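Long-range contacts in entry-fusion complex associated protein OPG083 (Vaccinia virus, PDB 6CJ6), which takes part in the poxvirus entry-fusion complex, which merges viral and cellular membranes and opens a pore that lets the virion core into the host cytoplasm: residues F7-Y11 and L158-V163; S59-T64 and S98-E104. Residue numbers count along the deposited sequence, not the author numbering.

Contact 1: residues F7-Y11 and L158-V163. With EOH (ethanol), chain B.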
loop_
_atom_site.group_PDB
_atom_site.type_symbol
_atom_site.label_atom_id
_atom_site.label_comp_id
_atom_site.label_asym_id
_atom_site.label_seq_id
_atom_site.Cartn_x
_atom_site.Cartn_y
_atom_site.Cartn_z
ATOM N N PHE A 7 7.978 -13.921 6.795
ATOM C CA PHE A 7 8.273 -14.159 5.383
ATOM C C PHE A 7 8.183 -12.799 4.694
ATOM O O PHE A 7 7.118 -12.382 4.238
ATOM C CB PHE A 7 7.281 -15.168 4.813
ATOM C CG PHE A 7 7.561 -15.569 3.394
ATOM C CD1 PHE A 7 8.598 -16.439 3.096
ATOM C CD2 PHE A 7 6.772 -15.096 2.357
ATOM C CE1 PHE A 7 8.853 -16.816 1.789
ATOM C CE2 PHE A 7 7.021 -15.470 1.049
ATOM C CZ PHE A 7 8.063 -16.329 0.764
ATOM N N LYS A 8 9.314 -12.101 4.626
ATOM C CA LYS A 8 9.324 -10.705 4.204
ATOM C C LYS A 8 9.277 -10.567 2.689
ATOM O O LYS A 8 9.854 -11.372 1.953
ATOM C CB LYS A 8 10.563 -9.993 4.742
ATOM C CG LYS A 8 10.399 -9.478 6.156
ATOM C CD LYS A 8 11.677 -8.861 6.676
ATOM C CE LYS A 8 11.494 -8.400 8.103
ATOM N NZ LYS A 8 12.786 -8.004 8.709
ATOM N N THR A 9 8.580 -9.529 2.231
ATOM C CA THR A 9 8.478 -9.175 0.823
ATOM C C THR A 9 8.824 -7.700 0.667
ATOM O O THR A 9 9.140 -7.006 1.638
ATOM C CB THR A 9 7.065 -9.430 0.284
ATOM O OG1 THR A 9 6.173 -8.439 0.808
ATOM C CG2 THR A 9 6.573 -10.817 0.677
ATOM N N LEU A 10 8.747 -7.214 -0.576
ATOM C CA LEU A 10 9.033 -5.807 -0.835
ATOM C C LEU A 10 7.995 -4.885 -0.207
ATOM O O LEU A 10 8.324 -3.752 0.159
ATOM C CB LEU A 10 9.131 -5.542 -2.336
ATOM C CG LEU A 10 10.531 -5.637 -2.938
ATOM C CD1 LEU A 10 10.514 -5.182 -4.386
ATOM C CD2 LEU A 10 11.501 -4.805 -2.122
ATOM N N TYR A 11 6.744 -5.338 -0.080
ATOM C CA TYR A 11 5.733 -4.487 0.536
ATOM C C TYR A 11 6.096 -4.137 1.972
ATOM O O TYR A 11 5.757 -3.047 2.447
ATOM C CB TYR A 11 4.347 -5.131 0.459
ATOM C CG TYR A 11 3.277 -4.300 1.136
ATOM C CD1 TYR A 11 2.800 -3.135 0.548
ATOM C CD2 TYR A 11 2.760 -4.668 2.371
ATOM C CE1 TYR A 11 1.834 -2.364 1.169
ATOM C CE2 TYR A 11 1.788 -3.910 2.996
ATOM C CZ TYR A 11 1.328 -2.761 2.390
ATOM O OH TYR A 11 0.363 -2.003 3.010
ATOM N N LEU A 158 3.640 -5.555 -4.885
ATOM C CA LEU A 158 4.854 -5.729 -4.095
ATOM C C LEU A 158 4.797 -6.959 -3.195
ATOM O O LEU A 158 5.849 -7.439 -2.758
ATOM C CB LEU A 158 5.125 -4.487 -3.243
ATOM C CG LEU A 158 5.420 -3.155 -3.934
ATOM C CD1 LEU A 158 5.809 -2.119 -2.902
ATOM C CD2 LEU A 158 6.517 -3.298 -4.960
ATOM N N ASN A 159 3.599 -7.472 -2.904
ATOM C CA ASN A 159 3.470 -8.638 -2.038
ATOM C C ASN A 159 3.987 -9.907 -2.694
ATOM O O ASN A 159 4.301 -10.872 -1.989
ATOM C CB ASN A 159 2.005 -8.855 -1.678
ATOM C CG ASN A 159 1.833 -9.490 -0.332
ATOM O OD1 ASN A 159 2.703 -9.369 0.532
ATOM N ND2 ASN A 159 0.711 -10.171 -0.136
ATOM N N LYS A 160 4.062 -9.934 -4.020
ATOM C CA LYS A 160 4.491 -11.112 -4.754
ATOM C C LYS A 160 6.004 -11.202 -4.904
ATOM O O LYS A 160 6.494 -12.203 -5.431
ATOM C CB LYS A 160 3.838 -11.128 -6.140
ATOM C CG LYS A 160 2.315 -11.127 -6.128
ATOM C CD LYS A 160 1.771 -10.884 -7.528
ATOM C CE LYS A 160 0.257 -11.001 -7.576
ATOM N NZ LYS A 160 -0.284 -10.599 -8.908
ATOM N N ILE A 161 6.753 -10.200 -4.450
ATOM C CA ILE A 161 8.194 -10.126 -4.673
ATOM C C ILE A 161 8.903 -10.419 -3.360
ATOM O O ILE A 161 8.786 -9.653 -2.397
ATOM C CB ILE A 161 8.608 -8.761 -5.241
ATOM C CG1 ILE A 161 7.792 -8.446 -6.494
ATOM C CG2 ILE A 161 10.093 -8.748 -5.557
ATOM C CD1 ILE A 161 8.101 -7.094 -7.091
ATOM N N TYR A 162 9.658 -11.512 -3.334
ATOM C CA TYR A 162 10.218 -12.056 -2.105
ATOM C C TYR A 162 11.589 -11.456 -1.816
ATOM O O TYR A 162 12.414 -11.290 -2.720
ATOM C CB TYR A 162 10.316 -13.580 -2.224
ATOM C CG TYR A 162 11.062 -14.279 -1.109
ATOM C CD1 TYR A 162 10.780 -14.009 0.224
ATOM C CD2 TYR A 162 12.024 -15.239 -1.393
ATOM C CE1 TYR A 162 11.458 -14.657 1.244
ATOM C CE2 TYR A 162 12.701 -15.895 -0.383
ATOM C CZ TYR A 162 12.416 -15.601 0.933
ATOM O OH TYR A 162 13.091 -16.253 1.940
ATOM N N VAL A 163 11.816 -11.125 -0.553
ATOM C CA VAL A 163 13.075 -10.569 -0.067
ATOM C C VAL A 163 13.767 -11.644 0.763
ATOM O O VAL A 163 13.220 -12.070 1.790
ATOM C CB VAL A 163 12.848 -9.294 0.763
ATOM C CG1 VAL A 163 14.164 -8.781 1.332
ATOM C CG2 VAL A 163 12.178 -8.225 -0.082
HETATM C C1 EOH B . -2.952 -8.137 -10.159
HETATM C C2 EOH B . -4.390 -8.003 -10.074
HETATM O O EOH B . -2.302 -7.789 -8.949
#
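The short extended pieces K8-T9 and I161-V163 pair by a single beta bridge, T9 opposite Y162 with their CA atoms 4.5 Å apart. Its two hydrogen bonds run V163 N to K8 O (3.2 Å) and L10 N to I161 O (3.0 Å). With chi1 t in both F7 and Y162 and chi2 of 75° and 49°, the rings lie nearly parallel (planes at 8°, centroids 4.6 Å apart) but so far slid that they barely overlap; the closest atoms are F7 CE1 and Y162 CE1, at 3.4 Å. T9, the N-cap of helix 10-24, is buried and with chi1 p turns OG1 back to accept a weak hydrogen bond from Y11 N (3.3 Å), while its CB lies 3.2 Å from I161 O. The bridge thus ties the start of this first helix to the chain leaving helix 145-158, and backbone bonding of F7 to H134 joins the same N-terminal piece to strand 133-141, within the L1/F9 family fold. Helix 145-158 gives way to a type I turn, L158 to I161, which swings the chain round to meet T9. L10 points its CA-to-CB bond at the opposing segment and spreads its methyls: CD1 lies 3.8 Å from I161 CG2, CD2 4.0 Å from V163 CG2. On the neighbouring flank the CB atoms of Y11 and L158 meet at 3.8 Å; chi1 t carries the Y11 ring away from the turn, so that its OH bonds to Q138 O. L158 and I161 also touch I85 of helix 79-89, while K160 extends outward, NZ making a weak 3.5 Å bond to O of a bound ethanol.

Contact 2: residues S59-T64 and S98-E104; sequences SRLSFT and SAVSKLE. With MOH (methanol), chain C; EOH (ethanol), chain D; PGO (S-1,2-propanediol), chain E.
Residues 59-64 form the first turn and a half of helix 59-74. Facing them, S98 (phi/psi -91/-11) leads into extended A99 (-70/134), V100 (-62/106) and S101 (-71/168); S101 is the N-cap of helix 102-113, its OG accepting from E104 N (3.2 Å). The nearest CA pairs are R60-V100 (8.0 Å), F63-E104 (6.9 Å) and T64-S98 (5.1 Å). S59 opens the helix, its O accepting from F63 N at 2.8 Å. R60 folds its chain over with chi1, chi2 and chi3 all m, bringing the guanidinium to E104: NH1 lies 2.7 Å from OE1 and 3.3 Å from OE2, a salt bridge whose two hydrogen bonds are individually weak. V100 CG2 covers one guanidinium face, 3.9 Å from R60 CZ. F63, chi1 m, directs its CA-to-CB bond toward 98-104, and E104 (chi1 and chi2 both t) lies over its ring: E104 CB sits 3.7 Å from the F63 centroid, 11° off the normal, a CH-pi contact. L103 CG meets the ring edge, 4.0 Å from F63 CE1. T64, chi1 m, bonds OG1 to R60 O (2.8 Å). A methanol, probably from the crystallisation liquor, sits between S101 and E104, its O taking bonds from S101 N and S101 OG (both 2.9 Å) and donating to E104 OE1 (2.6 Å). The start of helix 59-74 thus packs against the N-terminal turn of helix 102-113 around a buried carboxylate: E104 has its charge balanced by R60 and its methylene stem packed on an aromatic face.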
loop_
_atom_site.group_PDB
_atom_site.type_symbol
_atom_site.label_atom_id
_atom_site.label_comp_id
_atom_site.label_asym_id
_atom_site.label_seq_id
_atom_site.Cartn_x
_atom_site.Cartn_y
_atom_site.Cartn_z
ATOM N N SER A 59 -6.081 13.108 -0.267
ATOM C CA SER A 59 -5.476 11.941 -0.894
ATOM C C SER A 59 -4.208 12.296 -1.659
ATOM O O SER A 59 -3.329 11.440 -1.826
ATOM C CB SER A 59 -6.490 11.266 -1.816
ATOM O OG SER A 59 -7.042 12.200 -2.728
ATOM N N ARG A 60 -4.096 13.542 -2.136
ATOM C CA ARG A 60 -2.900 13.949 -2.869
ATOM C C ARG A 60 -1.652 13.818 -2.006
ATOM O O ARG A 60 -0.596 13.392 -2.490
ATOM C CB ARG A 60 -3.044 15.385 -3.377
ATOM C CG ARG A 60 -3.853 15.539 -4.658
ATOM C CD ARG A 60 -3.078 15.083 -5.893
ATOM N NE ARG A 60 -1.720 15.613 -5.937
ATOM C CZ ARG A 60 -0.628 14.868 -6.068
ATOM N NH1 ARG A 60 -0.728 13.553 -6.187
ATOM N NH2 ARG A 60 0.569 15.440 -6.098
ATOM N N LEU A 61 -1.750 14.186 -0.726
ATOM C CA LEU A 61 -0.616 14.010 0.178
ATOM C C LEU A 61 -0.321 12.534 0.401
ATOM O O LEU A 61 0.845 12.134 0.495
ATOM C CB LEU A 61 -0.893 14.710 1.508
ATOM C CG LEU A 61 0.070 14.447 2.667
ATOM C CD1 LEU A 61 1.491 14.851 2.298
ATOM C CD2 LEU A 61 -0.398 15.178 3.919
ATOM N N SER A 62 -1.369 11.713 0.496
ATOM C CA SER A 62 -1.179 10.276 0.639
ATOM C C SER A 62 -0.413 9.719 -0.554
ATOM O O SER A 62 0.644 9.100 -0.398
ATOM C CB SER A 62 -2.538 9.586 0.782
ATOM O OG SER A 62 -3.242 10.062 1.914
ATOM N N PHE A 63 -0.923 9.964 -1.763
ATOM C CA PHE A 63 -0.278 9.451 -2.967
ATOM C C PHE A 63 1.138 9.988 -3.140
ATOM O O PHE A 63 1.993 9.300 -3.703
ATOM C CB PHE A 63 -1.132 9.764 -4.195
ATOM C CG PHE A 63 -2.173 8.723 -4.487
ATOM C CD1 PHE A 63 -1.821 7.532 -5.103
ATOM C CD2 PHE A 63 -3.500 8.935 -4.155
ATOM C CE1 PHE A 63 -2.775 6.572 -5.379
ATOM C CE2 PHE A 63 -4.458 7.977 -4.426
ATOM C CZ PHE A 63 -4.091 6.792 -5.040
ATOM N N THR A 64 1.411 11.205 -2.664
ATOM C CA THR A 64 2.757 11.757 -2.797
ATOM C C THR A 64 3.768 10.953 -1.986
ATOM O O THR A 64 4.777 10.485 -2.527
ATOM C CB THR A 64 2.771 13.235 -2.401
ATOM O OG1 THR A 64 1.963 13.981 -3.319
ATOM C CG2 THR A 64 4.186 13.779 -2.442
ATOM N N SER A 98 5.621 14.032 -6.754
ATOM C CA SER A 98 4.396 14.792 -6.552
ATOM C C SER A 98 3.483 14.792 -7.772
ATOM O O SER A 98 2.328 15.217 -7.660
ATOM C CB SER A 98 4.725 16.236 -6.157
ATOM O OG SER A 98 5.446 16.890 -7.186
ATOM N N ALA A 99 3.963 14.330 -8.925
ATOM C CA ALA A 99 3.139 14.310 -10.125
ATOM C C ALA A 99 2.038 13.269 -9.984
ATOM O O ALA A 99 2.294 12.137 -9.565
ATOM C CB ALA A 99 4.002 13.974 -11.340
ATOM N N VAL A 100 0.813 13.651 -10.347
ATOM C CA VAL A 100 -0.326 12.741 -10.302
ATOM C C VAL A 100 -0.087 11.567 -11.245
ATOM O O VAL A 100 -0.173 11.710 -12.470
ATOM C CB VAL A 100 -1.641 13.473 -10.628
ATOM C CG1 VAL A 100 -2.835 12.548 -10.411
ATOM C CG2 VAL A 100 -1.766 14.729 -9.779
ATOM N N SER A 101 0.222 10.403 -10.681
ATOM C CA SER A 101 0.497 9.226 -11.487
ATOM C C SER A 101 -0.784 8.717 -12.146
ATOM O O SER A 101 -1.899 9.133 -11.821
ATOM C CB SER A 101 1.100 8.121 -10.620
ATOM O OG SER A 101 0.216 7.763 -9.569
ATOM N N LYS A 102 -0.608 7.806 -13.104
ATOM C CA LYS A 102 -1.751 7.094 -13.661
ATOM C C LYS A 102 -2.458 6.264 -12.597
ATOM O O LYS A 102 -3.687 6.129 -12.627
ATOM C CB LYS A 102 -1.290 6.216 -14.824
ATOM C CG LYS A 102 -2.258 5.123 -15.236
ATOM C CD LYS A 102 -1.711 4.369 -16.436
ATOM C CE LYS A 102 -2.306 2.981 -16.552
ATOM N NZ LYS A 102 -1.612 2.209 -17.618
ATOM N N LEU A 103 -1.700 5.709 -11.648
ATOM C CA LEU A 103 -2.310 4.983 -10.538
ATOM C C LEU A 103 -3.340 5.846 -9.822
ATOM O O LEU A 103 -4.492 5.439 -9.639
ATOM C CB LEU A 103 -1.226 4.524 -9.560
ATOM C CG LEU A 103 -1.734 4.009 -8.206
ATOM C CD1 LEU A 103 -2.533 2.728 -8.378
ATOM C CD2 LEU A 103 -0.589 3.803 -7.228
ATOM N N GLU A 104 -2.944 7.062 -9.436
ATOM C CA GLU A 104 -3.837 7.934 -8.680
ATOM C C GLU A 104 -5.056 8.337 -9.501
ATOM O O GLU A 104 -6.178 8.375 -8.983
ATOM C CB GLU A 104 -3.070 9.166 -8.201
ATOM C CG GLU A 104 -3.933 10.206 -7.512
ATOM C CD GLU A 104 -3.109 11.265 -6.815
ATOM O OE1 GLU A 104 -1.876 11.286 -7.015
ATOM O OE2 GLU A 104 -3.694 12.069 -6.062
HETATM C C MOH C . 1.297 10.701 -7.052
HETATM O O MOH C . 0.254 10.114 -7.802
HETATM C C1 EOH D . 0.649 16.942 -12.569
HETATM C C2 EOH D . -0.735 17.381 -12.992
HETATM O O EOH D . 0.615 15.563 -12.184
HETATM C C1 PGO E . 2.805 7.015 -15.220
HETATM C C2 PGO E . 2.822 5.595 -15.738
HETATM C C3 PGO E . 4.048 5.599 -16.553
HETATM O O1 PGO E . 1.713 7.848 -14.877
HETATM O O2 PGO E . 1.725 5.157 -16.563
#

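Overall arrangement
Contact 2 is nested along the chain inside the long loop that contact 1 closes: 7-11 comes first, then 59-64, 98-104 and finally 158-163. The centres are 23 Å apart, on opposite sides of the chain's centre, and the nearest atoms about 10 Å apart, so the two do not touch. Helix 145-158 connects them: S59, S62 and L103 of contact 2 touch it, Y11 of contact 1 packs on it, and contact 1 continues from its end. Contact 1 brings the two ends of the modelled chain together beside strand 133-141, whereas contact 2 joins helices 59-74 and 102-113. Both belong to the ectodomain predicted to lie on the virion surface.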